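Local coordinates for probable GTP-binding protein engB (Pyrococcus horikoshii, PDB 2CXX) that binds guanine nucleotide as a GTPase of the EngB family and is probably needed for normal cell division and septation, at residues D78-I83 / L121-I126; D70-F75 / V112-F117; P52-M57 / I108-E113. One frame throughout, in Å; residues are numbered along the deposited sequence.

Contact 1: D78-I83 / L121-I126; sequences DNAKNI and LDIPTI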
# COMPACT_ATOMS: atom_id res chain seq x y z
N ASP A 78 -12.60 -10.87 -5.74
CA ASP A 78 -13.29 -12.07 -5.21
C ASP A 78 -13.50 -12.14 -3.70
O ASP A 78 -14.45 -12.78 -3.21
CB ASP A 78 -12.55 -13.34 -5.61
CG ASP A 78 -12.62 -13.64 -7.08
OD1 ASP A 78 -13.34 -12.93 -7.79
OD2 ASP A 78 -11.95 -14.60 -7.51
N ASN A 79 -12.60 -11.53 -2.97
CA ASN A 79 -12.64 -11.53 -1.52
C ASN A 79 -13.05 -10.18 -0.92
O ASN A 79 -12.97 -9.99 0.30
CB ASN A 79 -11.27 -11.90 -1.00
CG ASN A 79 -10.90 -13.32 -1.27
OD1 ASN A 79 -11.26 -14.23 -0.49
ND2 ASN A 79 -10.19 -13.56 -2.37
N ALA A 80 -13.48 -9.23 -1.75
CA ALA A 80 -13.82 -7.90 -1.26
C ALA A 80 -14.76 -7.90 -0.05
O ALA A 80 -14.53 -7.15 0.88
CB ALA A 80 -14.45 -7.01 -2.39
N LYS A 81 -15.79 -8.72 -0.07
CA LYS A 81 -16.71 -8.74 1.07
C LYS A 81 -16.08 -9.23 2.36
O LYS A 81 -16.67 -9.07 3.44
CB LYS A 81 -17.92 -9.64 0.78
CG LYS A 81 -18.73 -9.21 -0.44
CD LYS A 81 -19.23 -7.75 -0.27
CE LYS A 81 -20.46 -7.48 -1.15
NZ LYS A 81 -21.57 -8.45 -0.80
N ASN A 82 -14.89 -9.82 2.26
CA ASN A 82 -14.19 -10.35 3.42
C ASN A 82 -12.90 -9.63 3.71
O ASN A 82 -12.02 -10.16 4.41
CB ASN A 82 -13.94 -11.86 3.25
CG ASN A 82 -15.23 -12.66 3.34
OD1 ASN A 82 -16.09 -12.37 4.17
ND2 ASN A 82 -15.40 -13.64 2.44
N ILE A 83 -12.78 -8.41 3.17
CA ILE A 83 -11.63 -7.58 3.42
C ILE A 83 -12.11 -6.38 4.22
O ILE A 83 -12.92 -5.56 3.75
CB ILE A 83 -10.96 -7.14 2.11
CG1 ILE A 83 -10.26 -8.35 1.45
CG2 ILE A 83 -9.93 -6.02 2.46
CD1 ILE A 83 -9.93 -8.15 -0.04
N LEU A 121 -14.34 -0.66 -5.36
CA LEU A 121 -14.74 -1.86 -4.62
C LEU A 121 -15.28 -1.62 -3.20
O LEU A 121 -15.59 -2.57 -2.50
CB LEU A 121 -13.55 -2.83 -4.53
CG LEU A 121 -13.47 -3.81 -5.71
CD1 LEU A 121 -13.47 -3.08 -7.04
CD2 LEU A 121 -12.18 -4.63 -5.57
N ASP A 122 -15.36 -0.36 -2.81
CA ASP A 122 -15.88 0.11 -1.51
C ASP A 122 -15.04 -0.43 -0.36
O ASP A 122 -15.54 -0.68 0.73
CB ASP A 122 -17.38 -0.22 -1.33
CG ASP A 122 -18.25 0.36 -2.44
OD1 ASP A 122 -17.98 1.49 -2.96
OD2 ASP A 122 -19.29 -0.25 -2.75
N ILE A 123 -13.74 -0.57 -0.59
CA ILE A 123 -12.87 -1.04 0.47
C ILE A 123 -12.20 0.14 1.16
O ILE A 123 -11.47 0.90 0.50
CB ILE A 123 -11.79 -1.98 -0.11
CG1 ILE A 123 -12.46 -3.27 -0.57
CG2 ILE A 123 -10.67 -2.22 0.96
CD1 ILE A 123 -11.49 -4.24 -1.35
N PRO A 124 -12.45 0.35 2.47
CA PRO A 124 -11.83 1.45 3.21
C PRO A 124 -10.31 1.31 3.02
O PRO A 124 -9.73 0.21 3.23
CB PRO A 124 -12.20 1.20 4.68
CG PRO A 124 -13.23 0.18 4.64
CD PRO A 124 -13.08 -0.62 3.39
N THR A 125 -9.64 2.40 2.66
CA THR A 125 -8.21 2.34 2.38
C THR A 125 -7.42 3.38 3.12
O THR A 125 -7.76 4.56 3.11
CB THR A 125 -7.97 2.53 0.88
OG1 THR A 125 -8.63 1.48 0.15
CG2 THR A 125 -6.45 2.47 0.56
N ILE A 126 -6.34 2.95 3.77
CA ILE A 126 -5.44 3.89 4.44
C ILE A 126 -4.18 3.94 3.58
O ILE A 126 -3.75 2.92 3.07
CB ILE A 126 -5.08 3.39 5.89
CG1 ILE A 126 -6.32 3.37 6.75
CG2 ILE A 126 -3.93 4.23 6.48
CD1 ILE A 126 -6.18 2.42 7.96
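Apolar packing carries this contact, and I123 is its centre. Its two branches reach two different residues of 78-83. The delta methyl CD1 meets A80 CB at 4.2 Å. The gamma methyl CG2 meets I83 CG2, also at 4.2 Å. CG2 of I123 stands anti to the backbone N and CG1 anti to the carbonyl carbon (chi1 -69°), and an extended chi2 (173°) carries CD1 out to A80. I76 of helix 62-79 packs against both I83 and I123.

Hydrogen bonds are made within each segment. I83 N bonds back to A80 O at 3.1 Å, in the turn that leaves helix 62-79. On the other side, D122 has positive phi in a Schellman motif that ends helix 110-120. T125 OG1 then gives its hydrogen to I123 O at 2.9 Å, from above the carbonyl plane. P124 and I126 pair with A86 of strand 85-91, so the segment passes into strand 125-130, parallel to 85-91 in the mixed sheet of the G domain.

No hydrogen bond or charge joins 78-83 to 121-126. The contact is thus apolar, with two methyl-to-methyl approaches at ordinary van der Waals distance, and gives no directional bond between the two helix exits.

Contact 2: D70-F75 / V112-F117; sequences DEIVHF and VEFYQF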
# COMPACT_ATOMS: atom_id res chain seq x y z
N ASP A 70 -2.96 -8.71 -12.35
CA ASP A 70 -4.26 -9.35 -12.62
C ASP A 70 -4.69 -10.28 -11.51
O ASP A 70 -5.86 -10.34 -11.18
CB ASP A 70 -4.26 -10.21 -13.91
CG ASP A 70 -4.18 -9.36 -15.18
OD1 ASP A 70 -4.45 -8.13 -15.15
OD2 ASP A 70 -3.84 -9.97 -16.22
N GLU A 71 -3.73 -11.00 -10.96
CA GLU A 71 -3.96 -11.95 -9.89
C GLU A 71 -4.41 -11.23 -8.60
O GLU A 71 -5.31 -11.72 -7.92
CB GLU A 71 -2.67 -12.74 -9.66
CG GLU A 71 -2.47 -13.75 -10.81
CD GLU A 71 -1.06 -14.32 -10.89
OE1 GLU A 71 -0.88 -15.35 -11.58
OE2 GLU A 71 -0.14 -13.75 -10.27
N ILE A 72 -3.78 -10.09 -8.32
CA ILE A 72 -4.08 -9.25 -7.14
C ILE A 72 -5.49 -8.71 -7.33
O ILE A 72 -6.29 -8.73 -6.40
CB ILE A 72 -3.04 -8.07 -7.00
CG1 ILE A 72 -1.67 -8.65 -6.69
CG2 ILE A 72 -3.49 -7.00 -5.91
CD1 ILE A 72 -0.56 -7.64 -6.75
N VAL A 73 -5.79 -8.22 -8.52
CA VAL A 73 -7.12 -7.67 -8.84
C VAL A 73 -8.18 -8.73 -8.64
O VAL A 73 -9.23 -8.50 -8.00
CB VAL A 73 -7.15 -7.18 -10.34
CG1 VAL A 73 -8.60 -7.06 -10.79
CG2 VAL A 73 -6.40 -5.79 -10.47
N HIS A 74 -7.93 -9.92 -9.17
CA HIS A 74 -8.88 -11.01 -9.05
C HIS A 74 -9.08 -11.43 -7.58
O HIS A 74 -10.18 -11.59 -7.12
CB HIS A 74 -8.44 -12.19 -9.93
CG HIS A 74 -9.51 -13.24 -10.10
ND1 HIS A 74 -10.76 -12.94 -10.58
CD2 HIS A 74 -9.56 -14.54 -9.72
CE1 HIS A 74 -11.54 -14.00 -10.48
NE2 HIS A 74 -10.83 -14.99 -9.97
N PHE A 75 -8.00 -11.56 -6.83
CA PHE A 75 -8.15 -11.90 -5.42
C PHE A 75 -8.98 -10.83 -4.69
O PHE A 75 -9.97 -11.12 -3.97
CB PHE A 75 -6.78 -11.99 -4.77
CG PHE A 75 -6.84 -12.41 -3.34
CD1 PHE A 75 -6.75 -13.77 -3.01
CD2 PHE A 75 -7.03 -11.45 -2.33
CE1 PHE A 75 -6.86 -14.18 -1.70
CE2 PHE A 75 -7.14 -11.85 -1.01
CZ PHE A 75 -7.06 -13.21 -0.69
N VAL A 112 -2.19 5.58 -8.37
CA VAL A 112 -3.45 6.27 -8.60
C VAL A 112 -4.48 5.21 -9.06
O VAL A 112 -5.59 5.15 -8.57
CB VAL A 112 -3.26 7.28 -9.69
CG1 VAL A 112 -4.64 7.79 -10.19
CG2 VAL A 112 -2.38 8.42 -9.21
N GLU A 113 -4.07 4.39 -10.00
CA GLU A 113 -4.93 3.36 -10.54
C GLU A 113 -5.39 2.45 -9.42
O GLU A 113 -6.60 2.15 -9.31
CB GLU A 113 -4.19 2.52 -11.60
CG GLU A 113 -5.15 1.56 -12.26
CD GLU A 113 -4.47 0.55 -13.20
OE1 GLU A 113 -5.20 -0.23 -13.86
OE2 GLU A 113 -3.22 0.52 -13.25
N PHE A 114 -4.47 2.04 -8.55
CA PHE A 114 -4.86 1.12 -7.49
C PHE A 114 -5.74 1.71 -6.39
O PHE A 114 -6.71 1.07 -5.95
CB PHE A 114 -3.62 0.47 -6.85
CG PHE A 114 -3.96 -0.71 -6.02
CD1 PHE A 114 -4.44 -1.86 -6.59
CD2 PHE A 114 -3.83 -0.64 -4.64
CE1 PHE A 114 -4.80 -2.95 -5.76
CE2 PHE A 114 -4.17 -1.71 -3.80
CZ PHE A 114 -4.66 -2.87 -4.38
N TYR A 115 -5.44 2.90 -5.94
CA TYR A 115 -6.28 3.52 -4.93
C TYR A 115 -7.70 3.71 -5.52
O TYR A 115 -8.73 3.46 -4.87
CB TYR A 115 -5.71 4.88 -4.51
CG TYR A 115 -6.49 5.53 -3.40
CD1 TYR A 115 -7.59 6.30 -3.67
CD2 TYR A 115 -6.16 5.29 -2.07
CE1 TYR A 115 -8.40 6.83 -2.65
CE2 TYR A 115 -6.94 5.83 -1.02
CZ TYR A 115 -8.07 6.60 -1.34
OH TYR A 115 -8.84 7.20 -0.39
N GLN A 116 -7.78 4.08 -6.79
CA GLN A 116 -9.10 4.29 -7.35
C GLN A 116 -9.83 2.99 -7.56
O GLN A 116 -11.07 2.94 -7.41
CB GLN A 116 -9.03 5.10 -8.64
CG GLN A 116 -8.60 6.55 -8.35
CD GLN A 116 -8.50 7.43 -9.61
OE1 GLN A 116 -8.85 6.99 -10.70
NE2 GLN A 116 -8.04 8.67 -9.44
N PHE A 117 -9.07 1.92 -7.79
CA PHE A 117 -9.67 0.61 -7.94
C PHE A 117 -10.30 0.20 -6.58
O PHE A 117 -11.46 -0.26 -6.53
CB PHE A 117 -8.61 -0.39 -8.42
CG PHE A 117 -8.96 -1.85 -8.19
CD1 PHE A 117 -9.93 -2.51 -8.98
CD2 PHE A 117 -8.31 -2.58 -7.20
CE1 PHE A 117 -10.23 -3.86 -8.78
CE2 PHE A 117 -8.58 -3.91 -6.98
CZ PHE A 117 -9.53 -4.58 -7.77
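V73 meets the outer end of the F117 ring: V73 CG1 lies off the ring plane, 4.0 Å from F117 CZ and almost as near CE1. The backbone takes part too: V73 O is 3.9 Å from F117 CZ, at the ring edge and near its plane. This is a packing contact. No hydrogen bond crosses between 70-75 and 112-117; the backbone bonds run within each helix, as in H74 N to D70 O at 2.9 Å and F117 N to E113 O at 2.9 Å.

The rotamers explain the meeting. V73 has CG1 anti to its own backbone N (chi1 161°) and beside the carbonyl carbon. That places CG1 on the same side as V73 O, and the end of one ring can reach both. F117 also has its CG opposite the backbone N, at the same chi1 of 161°. Its ring reaches across to helix 62-79 with CZ leading. I76 and E77 also touch this ring.

The two helices, 62-79 and 110-120, lie on one face of the sheet in this P-loop GTPase of the TrmE-Era-EngA-EngB-Septin-like superfamily. The first of them follows the loop that holds the predicted GTP-binding residues M51, P52 and G53.

I72 and F114 make the second, more buried pair. I72 CG2 approaches F114 CE1 at 4.3 Å, obliquely to the ring. The CB of F114 is not aimed at helix 62-79, but the ring end comes nearer to it. F54 meets the F114 ring with the planes at about 60°, and it touches I72 as well. Beside the apolar pairs, E113 forms a salt bridge through OE2 to K69 NZ, a charged link between the same two helices.

Contact 3: P52-M57 / I108-E113; sequences PGFGFM and IPIDVE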
# COMPACT_ATOMS: atom_id res chain seq x y z
N PRO A 52 1.95 -9.22 -3.61
CA PRO A 52 3.32 -9.01 -4.08
C PRO A 52 3.41 -7.54 -4.59
O PRO A 52 2.45 -6.97 -5.07
CB PRO A 52 3.48 -10.03 -5.22
CG PRO A 52 2.14 -10.57 -5.47
CD PRO A 52 1.29 -10.37 -4.27
N GLY A 53 4.58 -6.94 -4.47
CA GLY A 53 4.73 -5.55 -4.92
C GLY A 53 4.36 -5.34 -6.39
O GLY A 53 4.69 -6.20 -7.26
N PHE A 54 3.71 -4.22 -6.68
CA PHE A 54 3.32 -3.84 -8.03
C PHE A 54 4.51 -3.26 -8.79
O PHE A 54 5.49 -2.89 -8.22
CB PHE A 54 2.31 -2.68 -8.03
CG PHE A 54 1.03 -2.95 -7.29
CD1 PHE A 54 0.28 -4.07 -7.59
CD2 PHE A 54 0.55 -2.00 -6.39
CE1 PHE A 54 -0.97 -4.26 -7.01
CE2 PHE A 54 -0.70 -2.17 -5.81
CZ PHE A 54 -1.46 -3.31 -6.12
N GLY A 55 4.38 -3.20 -10.11
CA GLY A 55 5.39 -2.51 -10.89
C GLY A 55 6.68 -3.23 -11.17
O GLY A 55 6.82 -4.41 -10.96
N PHE A 56 7.63 -2.44 -11.63
CA PHE A 56 8.91 -2.96 -12.04
C PHE A 56 9.82 -3.43 -10.93
O PHE A 56 9.84 -2.89 -9.78
CB PHE A 56 9.63 -1.93 -12.92
CG PHE A 56 11.09 -2.17 -13.03
CD1 PHE A 56 11.97 -1.71 -12.05
CD2 PHE A 56 11.59 -2.97 -14.06
CE1 PHE A 56 13.34 -2.04 -12.07
CE2 PHE A 56 12.96 -3.30 -14.10
CZ PHE A 56 13.82 -2.85 -13.12
N MSE A 57 10.57 -4.46 -11.30
CA MSE A 57 11.58 -5.05 -10.43
C MSE A 57 12.54 -5.69 -11.46
O MSE A 57 12.11 -6.41 -12.38
CB MSE A 57 10.93 -6.08 -9.53
CG MSE A 57 11.68 -6.35 -8.25
SE MSE A 57 11.07 -8.03 -7.51
CE MSE A 57 10.01 -7.35 -6.03
N ILE A 108 -1.53 5.94 -16.75
CA ILE A 108 -2.13 6.09 -15.44
C ILE A 108 -1.14 5.52 -14.45
O ILE A 108 -0.81 4.35 -14.54
CB ILE A 108 -3.42 5.27 -15.33
CG1 ILE A 108 -4.29 5.56 -16.56
CG2 ILE A 108 -4.07 5.53 -13.95
CD1 ILE A 108 -4.94 6.89 -16.47
N PRO A 109 -0.66 6.35 -13.51
CA PRO A 109 0.31 5.84 -12.51
C PRO A 109 -0.32 4.69 -11.70
O PRO A 109 -1.52 4.71 -11.38
CB PRO A 109 0.59 7.04 -11.63
CG PRO A 109 0.22 8.24 -12.54
CD PRO A 109 -1.00 7.76 -13.26
N ILE A 110 0.50 3.69 -11.39
CA ILE A 110 0.05 2.52 -10.65
C ILE A 110 -0.64 2.89 -9.31
O ILE A 110 -1.70 2.32 -8.91
CB ILE A 110 1.26 1.64 -10.30
CG1 ILE A 110 1.83 1.00 -11.55
CG2 ILE A 110 0.87 0.59 -9.30
CD1 ILE A 110 3.11 0.25 -11.26
N ASP A 111 -0.04 3.78 -8.56
CA ASP A 111 -0.60 4.16 -7.27
C ASP A 111 -2.00 4.75 -7.35
O ASP A 111 -2.86 4.53 -6.49
CB ASP A 111 0.30 5.15 -6.54
CG ASP A 111 1.52 4.49 -5.86
OD1 ASP A 111 1.53 3.27 -5.58
OD2 ASP A 111 2.49 5.21 -5.65
N VAL A 112 -2.19 5.58 -8.37
CA VAL A 112 -3.45 6.27 -8.60
C VAL A 112 -4.48 5.21 -9.06
O VAL A 112 -5.59 5.15 -8.57
CB VAL A 112 -3.26 7.28 -9.69
CG1 VAL A 112 -4.64 7.79 -10.19
CG2 VAL A 112 -2.38 8.42 -9.21
N GLU A 113 -4.07 4.39 -10.00
CA GLU A 113 -4.93 3.36 -10.54
C GLU A 113 -5.39 2.45 -9.42
O GLU A 113 -6.60 2.15 -9.31
CB GLU A 113 -4.19 2.52 -11.60
CG GLU A 113 -5.15 1.56 -12.26
CD GLU A 113 -4.47 0.55 -13.20
OE1 GLU A 113 -5.20 -0.23 -13.86
OE2 GLU A 113 -3.22 0.52 -13.25
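I110, in the first turn of helix 110-120, packs against F54 and G55. These two residues follow the D50-G53 segment, which is predicted to bind GTP and corresponds to the DxxG motif of P-loop GTPases. P109 is the N-cap of the helix, and its O accepts E113 N at 2.9 Å.

The I110 side chain starts with CB pointed at the loop. There it divides. CG2 lies anti to the backbone N and goes to F54. It comes 3.8 Å from F54 CB and 3.9 Å from F54 CD2, with CG slightly farther away. The methyl sits oblique to the phenyl ring, close to where the ring joins its chain. The other branch, CG1, carries the chain on to CD1. Chi2 is 174°, so this branch is extended and CD1 reaches the backbone of the loop. It meets G55 N at 3.9 Å as well as the alpha carbon of the same residue. I110 also touches R9, a predicted GTP-binding residue.

The F54 ring runs on past I110 into the region between the helices. Its backbone is hydrogen-bonded to G8 and S10, which ties the loop to the P-loop. F54 itself lies about 9 Å from the bound GDP, measured from its side chain.

G55 has positive phi (79°) and no side chain, so the I110 methyl can come right up to its backbone: CD1 lies 3.6 Å from G55 CA.

In the fold
Contact 1 is buried, while contacts 2 and 3 are partly buried. Contacts 1 and 2 both use helix 62-79, and contacts 2 and 3 both use helix 110-120, sharing V112 and E113. Contact 1 lies just past the C-terminal ends of these helices, where the chain turns into the sheet. Its packing is purely aliphatic. Contact 2 lies between the helix bodies and brings in phenyl rings. Contact 3 sits nearest the nucleotide loops and adds bare glycine backbone. Contacts 2 and 3 touch directly through F54, F114 and I72. Y115 and T125 join contacts 1 and 2. Contacts 1 and 3 do not touch, their nearest atoms being about 8 Å apart.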